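Local coordinates for protein peroxisomal acyl-coenzyme A oxidase 1 (Arabidopsis thaliana, PDB 1W07) that oxidises long- and medium-chain acyl-CoAs to 2-trans-enoyl-CoAs with bound FAD, passing the electrons to oxygen to form hydrogen peroxide in peroxisomal fatty acid breakdown, at residues Leu179-Leu192 against Ile201-His214. The protein carries 1 engineered substitution. Residues are numbered along the deposited sequence; the frame is centred on the assembly and turned at random.
Sequences LGKVSTHAVVYARL and IHGFIVQLRSLEDH
Ala-186, Val-188 and Ala-190 each exchange two backbone hydrogen bonds with Val-206, Phe-204 and His-202 respectively, the shortest from Val-188 N to Phe-204 O (2.6 Å). Beyond the non-hydrogen-bonded pair His-185/Gln-207, Thr-184 O accepts from both Leu-208 N and Arg-209 N, which approach from the same face of its carbonyl plane. The axes of 185-192 and 201-207 run at 148°, the twisted antiparallel ladder of a beta hairpin, here in the acyl-CoA dehydrogenase middle domain; strand 133-136 flanks 185-194 in parallel.

CH-pi contacts mark both faces. Gly-203 CA sits over the ring of Tyr-189, 4.0 Å from its centroid; the Tyr-189 side chain also lies beside those of the FAD-binding residues Tyr-135 and Gln-137, and its OH bonds to Gln-113. Leu-192 CD1 stands above the centre of the His-202 ring, nearly on the ring normal. Gln-207 lays CB and CG over a face of His-185, amide and imidazole planes 20° apart, while CG anti to the backbone N (chi1 172°) and an extended chain carry NE2 to Arg-209 O (3.0 Å). An alanine here, keeping only CB, would probably leave Arg-209 O without this donor and bare the part of the imidazole face that CG and the amide lie over.

Apolar contacts on the Val-188 face include its CG2 against Val-206 CG2 (3.6 Å), with Phe-244 packed on both valines.

Polar side chains tie down the loop 179-184. His-214 NE2 donates to Lys-181 O at 2.7 Å, in the carbonyl plane, and Arg-209 CD covers that imidazole, whose ring also stacks with Tyr-647 of the second subunit. A water donates to Leu-179 O and to Ser-183 O (2.6 Å).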
# COMPACT_ATOMS: atom_id res chain seq x y z
N LEU B 179 -23.58 9.39 8.83
CA LEU B 179 -24.06 10.76 8.93
C LEU B 179 -24.52 11.30 7.59
O LEU B 179 -25.48 12.07 7.51
CB LEU B 179 -22.94 11.65 9.45
CG LEU B 179 -23.13 13.18 9.42
CD1 LEU B 179 -24.26 13.58 10.37
CD2 LEU B 179 -21.80 13.85 9.79
N GLY B 180 -23.83 10.90 6.52
CA GLY B 180 -24.15 11.39 5.20
C GLY B 180 -25.59 11.38 4.73
O GLY B 180 -26.08 12.39 4.20
N LYS B 181 -26.27 10.26 4.89
CA LYS B 181 -27.64 10.17 4.42
C LYS B 181 -28.59 9.40 5.33
O LYS B 181 -29.80 9.55 5.21
CB LYS B 181 -27.67 9.52 3.03
CG LYS B 181 -26.90 10.30 1.95
CD LYS B 181 -27.51 11.67 1.66
CE LYS B 181 -26.57 12.53 0.82
NZ LYS B 181 -27.11 13.91 0.62
N VAL B 182 -28.05 8.61 6.26
CA VAL B 182 -28.90 7.78 7.09
C VAL B 182 -29.32 8.25 8.47
O VAL B 182 -30.52 8.32 8.76
CB VAL B 182 -28.28 6.38 7.24
CG1 VAL B 182 -29.23 5.44 8.03
CG2 VAL B 182 -27.98 5.84 5.85
N SER B 183 -28.35 8.56 9.32
CA SER B 183 -28.65 8.95 10.69
C SER B 183 -29.68 10.05 10.84
O SER B 183 -29.67 11.04 10.10
CB SER B 183 -27.37 9.35 11.42
OG SER B 183 -26.56 8.21 11.66
N THR B 184 -30.58 9.86 11.79
CA THR B 184 -31.61 10.85 12.08
C THR B 184 -31.15 11.66 13.28
O THR B 184 -31.56 12.80 13.47
CB THR B 184 -32.97 10.19 12.42
OG1 THR B 184 -32.83 9.37 13.59
CG2 THR B 184 -33.46 9.34 11.26
N HIS B 185 -30.28 11.05 14.09
CA HIS B 185 -29.75 11.67 15.30
C HIS B 185 -28.24 11.46 15.37
O HIS B 185 -27.67 10.66 14.62
CB HIS B 185 -30.39 11.05 16.56
CG HIS B 185 -31.85 11.35 16.73
ND1 HIS B 185 -32.82 10.83 15.90
CD2 HIS B 185 -32.50 12.11 17.64
CE1 HIS B 185 -34.00 11.28 16.28
NE2 HIS B 185 -33.84 12.06 17.33
N ALA B 186 -27.60 12.15 16.30
CA ALA B 186 -26.17 11.99 16.46
C ALA B 186 -25.64 12.55 17.75
O ALA B 186 -26.20 13.48 18.33
CB ALA B 186 -25.45 12.65 15.30
N VAL B 187 -24.56 11.95 18.23
CA VAL B 187 -23.92 12.48 19.41
C VAL B 187 -22.88 13.47 18.87
O VAL B 187 -21.90 13.07 18.23
CB VAL B 187 -23.21 11.38 20.22
CG1 VAL B 187 -22.36 12.02 21.32
CG2 VAL B 187 -24.24 10.46 20.85
N VAL B 188 -23.13 14.76 19.08
CA VAL B 188 -22.21 15.79 18.60
C VAL B 188 -21.27 16.29 19.71
O VAL B 188 -21.70 16.53 20.83
CB VAL B 188 -22.99 17.01 18.04
CG1 VAL B 188 -21.99 18.09 17.55
CG2 VAL B 188 -23.94 16.55 16.92
N TYR B 189 -19.99 16.42 19.37
CA TYR B 189 -19.01 16.90 20.33
C TYR B 189 -18.62 18.34 20.01
O TYR B 189 -18.27 18.68 18.88
CB TYR B 189 -17.77 15.98 20.36
CG TYR B 189 -18.08 14.63 20.98
CD1 TYR B 189 -18.65 13.61 20.23
CD2 TYR B 189 -17.90 14.41 22.35
CE1 TYR B 189 -19.04 12.40 20.81
CE2 TYR B 189 -18.29 13.21 22.95
CZ TYR B 189 -18.87 12.21 22.18
OH TYR B 189 -19.31 11.05 22.77
N ALA B 190 -18.71 19.20 21.02
CA ALA B 190 -18.40 20.61 20.87
C ALA B 190 -17.92 21.19 22.19
O ALA B 190 -18.04 20.56 23.24
CB ALA B 190 -19.65 21.37 20.40
N ARG B 191 -17.37 22.39 22.12
CA ARG B 191 -16.87 23.08 23.29
C ARG B 191 -18.07 23.52 24.13
O ARG B 191 -18.95 24.24 23.64
CB ARG B 191 -16.06 24.31 22.87
CG ARG B 191 -15.09 24.04 21.73
CD ARG B 191 -14.02 25.12 21.63
NE ARG B 191 -13.07 25.00 22.73
CZ ARG B 191 -12.02 24.19 22.73
NH1 ARG B 191 -11.77 23.42 21.67
NH2 ARG B 191 -11.24 24.11 23.80
N LEU B 192 -18.12 23.08 25.38
CA LEU B 192 -19.22 23.44 26.26
C LEU B 192 -19.04 24.88 26.73
O LEU B 192 -18.07 25.21 27.42
CB LEU B 192 -19.25 22.49 27.46
CG LEU B 192 -20.57 22.34 28.24
CD1 LEU B 192 -20.36 21.37 29.38
CD2 LEU B 192 -21.02 23.69 28.77
N ILE B 201 -14.48 20.01 25.55
CA ILE B 201 -15.28 19.17 24.68
C ILE B 201 -16.23 18.24 25.44
O ILE B 201 -15.82 17.50 26.33
CB ILE B 201 -14.37 18.29 23.79
CG1 ILE B 201 -13.31 19.16 23.11
CG2 ILE B 201 -15.22 17.53 22.78
CD1 ILE B 201 -13.87 20.23 22.21
N HIS B 202 -17.51 18.29 25.06
CA HIS B 202 -18.54 17.46 25.66
C HIS B 202 -19.43 16.87 24.57
O HIS B 202 -19.42 17.35 23.43
CB HIS B 202 -19.40 18.27 26.62
CG HIS B 202 -18.74 18.57 27.93
ND1 HIS B 202 -17.76 19.53 28.07
CD2 HIS B 202 -18.88 17.99 29.15
CE1 HIS B 202 -17.33 19.53 29.32
NE2 HIS B 202 -17.99 18.61 29.99
N GLY B 203 -20.20 15.85 24.93
CA GLY B 203 -21.09 15.20 23.98
C GLY B 203 -22.53 15.67 24.14
O GLY B 203 -23.04 15.78 25.26
N PHE B 204 -23.18 15.94 23.01
CA PHE B 204 -24.56 16.42 22.98
C PHE B 204 -25.37 15.64 21.94
O PHE B 204 -24.90 15.40 20.83
CB PHE B 204 -24.58 17.90 22.61
CG PHE B 204 -23.80 18.78 23.54
CD1 PHE B 204 -24.44 19.50 24.55
CD2 PHE B 204 -22.41 18.88 23.43
CE1 PHE B 204 -23.71 20.31 25.42
CE2 PHE B 204 -21.67 19.69 24.30
CZ PHE B 204 -22.33 20.41 25.30
N ILE B 205 -26.58 15.24 22.30
CA ILE B 205 -27.45 14.52 21.37
C ILE B 205 -28.20 15.54 20.53
O ILE B 205 -28.80 16.46 21.07
CB ILE B 205 -28.48 13.63 22.11
CG1 ILE B 205 -27.75 12.51 22.86
CG2 ILE B 205 -29.51 13.06 21.13
CD1 ILE B 205 -28.64 11.66 23.72
N VAL B 206 -28.13 15.38 19.21
CA VAL B 206 -28.80 16.31 18.31
C VAL B 206 -29.55 15.57 17.21
O VAL B 206 -29.02 14.64 16.60
CB VAL B 206 -27.78 17.24 17.63
CG1 VAL B 206 -28.51 18.33 16.88
CG2 VAL B 206 -26.82 17.81 18.67
N GLN B 207 -30.80 15.97 16.96
CA GLN B 207 -31.59 15.34 15.91
C GLN B 207 -31.24 16.05 14.62
O GLN B 207 -31.25 17.28 14.55
CB GLN B 207 -33.09 15.48 16.20
CG GLN B 207 -33.97 15.00 15.05
CD GLN B 207 -35.43 14.83 15.43
OE1 GLN B 207 -35.89 15.33 16.46
NE2 GLN B 207 -36.17 14.12 14.59
N LEU B 208 -30.91 15.25 13.60
CA LEU B 208 -30.50 15.76 12.31
C LEU B 208 -31.62 15.75 11.27
O LEU B 208 -31.75 16.69 10.48
CB LEU B 208 -29.32 14.92 11.79
CG LEU B 208 -28.15 14.74 12.77
CD1 LEU B 208 -27.11 13.78 12.19
CD2 LEU B 208 -27.53 16.11 13.09
N ARG B 209 -32.40 14.68 11.27
CA ARG B 209 -33.47 14.53 10.31
C ARG B 209 -34.80 14.16 10.94
O ARG B 209 -34.86 13.50 11.98
CB ARG B 209 -33.12 13.45 9.28
CG ARG B 209 -31.88 13.72 8.44
CD ARG B 209 -31.56 12.51 7.57
NE ARG B 209 -30.28 12.65 6.87
CZ ARG B 209 -30.11 13.32 5.74
NH1 ARG B 209 -31.14 13.91 5.14
NH2 ARG B 209 -28.90 13.39 5.20
N SER B 210 -35.88 14.56 10.28
CA SER B 210 -37.22 14.27 10.74
C SER B 210 -37.48 12.78 10.67
O SER B 210 -37.04 12.11 9.74
CB SER B 210 -38.23 15.02 9.87
OG SER B 210 -39.45 14.32 9.83
N LEU B 211 -38.21 12.26 11.65
CA LEU B 211 -38.55 10.85 11.68
C LEU B 211 -39.79 10.55 10.84
O LEU B 211 -40.29 9.43 10.85
CB LEU B 211 -38.77 10.38 13.12
CG LEU B 211 -37.57 10.47 14.06
CD1 LEU B 211 -38.00 10.13 15.48
CD2 LEU B 211 -36.46 9.53 13.59
N GLU B 212 -40.30 11.55 10.12
CA GLU B 212 -41.49 11.32 9.30
C GLU B 212 -41.18 11.28 7.80
O GLU B 212 -41.76 10.48 7.07
CB GLU B 212 -42.56 12.38 9.59
CG GLU B 212 -42.25 13.76 9.07
CD GLU B 212 -43.48 14.63 8.99
OE1 GLU B 212 -44.42 14.27 8.24
OE2 GLU B 212 -43.51 15.68 9.66
N ASP B 213 -40.27 12.14 7.35
CA ASP B 213 -39.91 12.16 5.94
C ASP B 213 -38.40 12.26 5.69
O ASP B 213 -37.97 12.51 4.57
CB ASP B 213 -40.65 13.30 5.23
CG ASP B 213 -40.30 14.66 5.78
OD1 ASP B 213 -39.38 14.74 6.63
OD2 ASP B 213 -40.94 15.65 5.38
N HIS B 214 -37.60 12.07 6.74
CA HIS B 214 -36.14 12.10 6.64
C HIS B 214 -35.55 13.45 6.22
O HIS B 214 -34.34 13.57 5.98
CB HIS B 214 -35.67 11.03 5.66
CG HIS B 214 -34.35 10.40 6.02
ND1 HIS B 214 -34.13 9.79 7.24
CD2 HIS B 214 -33.21 10.25 5.31
CE1 HIS B 214 -32.91 9.29 7.26
NE2 HIS B 214 -32.33 9.55 6.10
O HOH W 1 -28.27 12.23 8.20
O HOH W 2 -28.84 14.54 2.87